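Local coordinates for dehalogenase-like hydrolase (Ralstonia solanacearum, PDB 3UMB), which probably catalyses the hydrolytic dehalogenation of small (S)-2-haloalkanoic acids to the corresponding (R)-2-hydroxyalkanoic acids, releasing halide, at residues F193-W197 / D221-F225; Y161-P165 / W190-T194. The contacts are given in a common frame with arbitrary orientation. Residue numbers count along the deposited sequence, not the author numbering.

Interaction 1. Residues F193-W197 / D221-F225; sequences FTTFW and DLLQF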
# COMPACT_ATOMS: atom_id res chain seq x y z
N PHE A 193 -4.75 -7.17 -19.92
CA PHE A 193 -5.58 -8.39 -19.86
C PHE A 193 -7.04 -8.05 -19.99
O PHE A 193 -7.47 -6.94 -19.71
CB PHE A 193 -5.48 -9.13 -18.53
CG PHE A 193 -4.12 -9.64 -18.20
CD1 PHE A 193 -3.73 -10.92 -18.58
CD2 PHE A 193 -3.22 -8.86 -17.47
CE1 PHE A 193 -2.46 -11.40 -18.26
CE2 PHE A 193 -1.98 -9.34 -17.13
CZ PHE A 193 -1.59 -10.63 -17.53
N THR A 194 -7.82 -9.05 -20.39
CA THR A 194 -9.26 -8.99 -20.16
C THR A 194 -9.40 -9.42 -18.72
O THR A 194 -8.91 -10.48 -18.35
CB THR A 194 -10.07 -10.02 -21.02
OG1 THR A 194 -9.73 -9.86 -22.41
CG2 THR A 194 -11.58 -9.82 -20.82
N THR A 195 -10.04 -8.62 -17.90
CA THR A 195 -10.10 -8.96 -16.50
C THR A 195 -11.54 -9.10 -15.97
O THR A 195 -12.45 -8.38 -16.38
CB THR A 195 -9.37 -7.90 -15.67
OG1 THR A 195 -10.10 -6.69 -15.77
CG2 THR A 195 -7.98 -7.66 -16.18
N PHE A 196 -11.69 -9.99 -15.00
CA PHE A 196 -12.92 -10.16 -14.29
C PHE A 196 -12.64 -10.01 -12.79
O PHE A 196 -11.74 -10.65 -12.26
CB PHE A 196 -13.48 -11.57 -14.55
CG PHE A 196 -14.82 -11.81 -13.92
CD1 PHE A 196 -16.00 -11.55 -14.65
CD2 PHE A 196 -14.91 -12.29 -12.62
CE1 PHE A 196 -17.24 -11.74 -14.07
CE2 PHE A 196 -16.19 -12.50 -12.03
CZ PHE A 196 -17.35 -12.22 -12.77
N TRP A 197 -13.45 -9.21 -12.10
CA TRP A 197 -13.28 -8.98 -10.68
C TRP A 197 -14.35 -9.73 -9.87
O TRP A 197 -15.54 -9.40 -9.96
CB TRP A 197 -13.37 -7.46 -10.42
CG TRP A 197 -13.26 -7.06 -8.97
CD1 TRP A 197 -12.54 -7.68 -7.99
CD2 TRP A 197 -13.87 -5.91 -8.36
NE1 TRP A 197 -12.69 -7.00 -6.78
CE2 TRP A 197 -13.50 -5.91 -6.99
CE3 TRP A 197 -14.69 -4.89 -8.83
CZ2 TRP A 197 -13.92 -4.93 -6.12
CZ3 TRP A 197 -15.12 -3.92 -7.94
CH2 TRP A 197 -14.71 -3.95 -6.61
N ASP A 221 -20.45 -16.45 -11.10
CA ASP A 221 -20.65 -15.31 -11.99
C ASP A 221 -19.58 -15.25 -13.07
O ASP A 221 -19.87 -14.80 -14.19
CB ASP A 221 -20.74 -13.98 -11.25
CG ASP A 221 -22.02 -13.83 -10.45
OD1 ASP A 221 -23.10 -14.31 -10.90
OD2 ASP A 221 -21.95 -13.24 -9.35
N LEU A 222 -18.36 -15.68 -12.75
CA LEU A 222 -17.25 -15.65 -13.73
C LEU A 222 -17.52 -16.60 -14.90
O LEU A 222 -17.34 -16.23 -16.06
CB LEU A 222 -15.90 -16.00 -13.07
CG LEU A 222 -14.84 -16.46 -14.11
CD1 LEU A 222 -14.35 -15.33 -14.98
CD2 LEU A 222 -13.70 -17.14 -13.47
N LEU A 223 -17.92 -17.82 -14.55
CA LEU A 223 -18.44 -18.81 -15.52
C LEU A 223 -19.52 -18.20 -16.41
O LEU A 223 -19.43 -18.31 -17.64
CB LEU A 223 -18.99 -20.04 -14.79
CG LEU A 223 -19.14 -21.35 -15.57
CD1 LEU A 223 -17.93 -21.71 -16.44
CD2 LEU A 223 -19.47 -22.50 -14.59
N GLN A 224 -20.51 -17.55 -15.79
CA GLN A 224 -21.60 -16.90 -16.54
C GLN A 224 -20.94 -16.14 -17.69
O GLN A 224 -21.25 -16.33 -18.86
CB GLN A 224 -22.40 -15.90 -15.68
CG GLN A 224 -23.79 -16.29 -15.14
CD GLN A 224 -24.60 -15.06 -14.54
OE1 GLN A 224 -24.35 -14.59 -13.41
NE2 GLN A 224 -25.57 -14.56 -15.32
N PHE A 225 -19.97 -15.29 -17.31
CA PHE A 225 -19.41 -14.24 -18.18
C PHE A 225 -18.61 -14.79 -19.36
O PHE A 225 -18.70 -14.25 -20.47
CB PHE A 225 -18.55 -13.29 -17.32
CG PHE A 225 -17.50 -12.53 -18.08
CD1 PHE A 225 -17.76 -11.26 -18.58
CD2 PHE A 225 -16.24 -13.07 -18.27
CE1 PHE A 225 -16.79 -10.55 -19.26
CE2 PHE A 225 -15.25 -12.35 -18.95
CZ PHE A 225 -15.53 -11.10 -19.45

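Interaction 2. Residues Y161-P165 / W190-T194; sequences YALAP and WHGFT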
# COMPACT_ATOMS: atom_id res chain seq x y z
N TYR A 161 2.92 -9.16 -13.60
CA TYR A 161 1.85 -9.42 -14.57
C TYR A 161 2.41 -10.14 -15.81
O TYR A 161 1.84 -11.14 -16.30
CB TYR A 161 1.09 -8.14 -14.94
CG TYR A 161 0.22 -7.59 -13.80
CD1 TYR A 161 -0.79 -8.38 -13.19
CD2 TYR A 161 0.38 -6.29 -13.35
CE1 TYR A 161 -1.58 -7.90 -12.12
CE2 TYR A 161 -0.42 -5.78 -12.28
CZ TYR A 161 -1.40 -6.60 -11.67
OH TYR A 161 -2.17 -6.08 -10.65
N ALA A 162 3.60 -9.71 -16.25
CA ALA A 162 4.18 -10.27 -17.44
C ALA A 162 4.41 -11.76 -17.37
O ALA A 162 4.55 -12.37 -18.42
CB ALA A 162 5.46 -9.57 -17.85
N LEU A 163 4.47 -12.34 -16.18
CA LEU A 163 4.71 -13.77 -16.09
C LEU A 163 3.65 -14.60 -16.86
O LEU A 163 3.97 -15.66 -17.40
CB LEU A 163 4.85 -14.27 -14.62
CG LEU A 163 6.10 -13.87 -13.80
CD1 LEU A 163 5.90 -14.08 -12.28
CD2 LEU A 163 7.34 -14.58 -14.27
N ALA A 164 2.41 -14.13 -16.93
CA ALA A 164 1.35 -15.01 -17.44
C ALA A 164 1.33 -15.06 -18.96
O ALA A 164 1.32 -16.15 -19.51
CB ALA A 164 0.01 -14.67 -16.87
N PRO A 165 1.41 -13.91 -19.64
CA PRO A 165 1.62 -14.05 -21.08
C PRO A 165 2.80 -14.97 -21.42
O PRO A 165 2.64 -15.82 -22.31
CB PRO A 165 1.85 -12.62 -21.52
CG PRO A 165 0.93 -11.85 -20.58
CD PRO A 165 1.18 -12.51 -19.27
N TRP A 190 -4.71 -2.48 -16.73
CA TRP A 190 -3.64 -1.58 -17.21
C TRP A 190 -2.62 -2.39 -18.00
O TRP A 190 -2.14 -1.98 -19.00
CB TRP A 190 -2.90 -0.91 -16.01
CG TRP A 190 -3.53 0.32 -15.39
CD1 TRP A 190 -4.39 1.21 -15.99
CD2 TRP A 190 -3.31 0.83 -14.07
NE1 TRP A 190 -4.75 2.20 -15.11
CE2 TRP A 190 -4.08 2.00 -13.93
CE3 TRP A 190 -2.55 0.39 -12.97
CZ2 TRP A 190 -4.11 2.73 -12.76
CZ3 TRP A 190 -2.59 1.12 -11.80
CH2 TRP A 190 -3.37 2.27 -11.71
N HIS A 191 -2.27 -3.56 -17.55
CA HIS A 191 -1.27 -4.34 -18.28
C HIS A 191 -1.78 -4.82 -19.65
O HIS A 191 -1.00 -5.12 -20.53
CB HIS A 191 -0.83 -5.52 -17.44
CG HIS A 191 0.35 -6.26 -17.99
ND1 HIS A 191 1.63 -5.75 -17.98
CD2 HIS A 191 0.45 -7.49 -18.54
CE1 HIS A 191 2.46 -6.64 -18.48
NE2 HIS A 191 1.77 -7.70 -18.84
N GLY A 192 -3.10 -4.87 -19.81
CA GLY A 192 -3.73 -5.24 -21.08
C GLY A 192 -4.50 -6.57 -21.08
O GLY A 192 -4.84 -7.06 -22.15
N PHE A 193 -4.75 -7.17 -19.92
CA PHE A 193 -5.58 -8.39 -19.86
C PHE A 193 -7.04 -8.05 -19.99
O PHE A 193 -7.47 -6.94 -19.71
CB PHE A 193 -5.48 -9.13 -18.53
CG PHE A 193 -4.12 -9.64 -18.20
CD1 PHE A 193 -3.73 -10.92 -18.58
CD2 PHE A 193 -3.22 -8.86 -17.47
CE1 PHE A 193 -2.46 -11.40 -18.26
CE2 PHE A 193 -1.98 -9.34 -17.13
CZ PHE A 193 -1.59 -10.63 -17.53
N THR A 194 -7.82 -9.05 -20.39
CA THR A 194 -9.26 -8.99 -20.16
C THR A 194 -9.40 -9.42 -18.72
O THR A 194 -8.91 -10.48 -18.35
CB THR A 194 -10.07 -10.02 -21.02
OG1 THR A 194 -9.73 -9.86 -22.41
CG2 THR A 194 -11.58 -9.82 -20.82

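Interaction 1. Residues F193-W197 / D221-F225
Strand 194-197 and helix 221-225 run roughly antiparallel, their N-to-C directions 148° apart and their axes 9.7 Å from each other at closest approach; the nearest CA atoms, those of Phe196 and Leu222, are 7.0 Å apart. Such spacing is characteristic of a helix lying on one face of a parallel alpha/beta sheet, here the Rossmann-like core of the HAD fold. Phe196 supplies most of the strand's share. Its ring slides over the helix backbone: Leu222 CA sits 3.8 Å from the ring centroid, close to the normal, in a CH-pi contact, while Phe196 CE1 meets Phe225 CB at 3.8 Å. The Phe225 ring turns one face to Phe196, with centroids 5.4 Å apart and planes at 47°, and receives Thr194 CG2 at its edge, 4.4 Å from Phe225 CZ. Leu222 also reaches strand 175-179, so the helix spans neighbouring strands. Asp221 turns its carboxylate away, its OD2 accepting a hydrogen bond from His217 N. With Phe196, Leu222, Phe225 and Thr194 meeting carbon to carbon, the joint is apolar.

Interaction 2. Residues Y161-P165 / W190-T194
His191, the last residue of helix 182-191, and Phe193, just beyond it, point their side chains toward segment 161-165. The CB of Tyr161 is the bump that settles on the face of His191, 3.7 Å from the imidazole centroid and nearly on its normal, in a CH-pi contact; Ala162 flanks the same ring, its CB 4.2 Å from His191 CE1. Phe193 fills the neighbouring hollow, lined by Tyr161, Ala164 and Pro165: Phe193 CZ lies 3.8 Å from Pro165 CD, Phe193 CE1 is 4.3 Å from Ala164 CB, and the ring's edge meets Tyr161 O. Between the two rings the backbone makes a Schellman motif, with Gly192 as the C-prime residue at positive phi; this ends helix 182-191 and turns the chain into the next strand of the alpha/beta core. Glycine suits the bend, since a CB would jam against the preceding carbonyl. The far end of Tyr161 leads away to a hydrogen bond with Asp184, while on the helix Trp190 stacks on His60 of the second subunit.

In the fold
The two contacts share one short connection, from the end of helix 182-191 into strand 194-198. From the N terminus, 161-165 leads into helix 163-168, followed by strand 175-179 and helix 182-191, before 190-194 returns to close the loop of interaction 2. Interaction 1 begins where that loop ends: strand 194-198 leads on through strand 214-216 to helix 219-227, whose 221-225 portion closes a second loop. The loops follow one another, overlapping at Phe193 and Thr194, and neither nests within the other. Phe193 contacts only in interaction 2 and Thr194 only in interaction 1. Together the two contacts join the 161-165 region, the parallel sheet at strand 194-198 and the C-terminal helix.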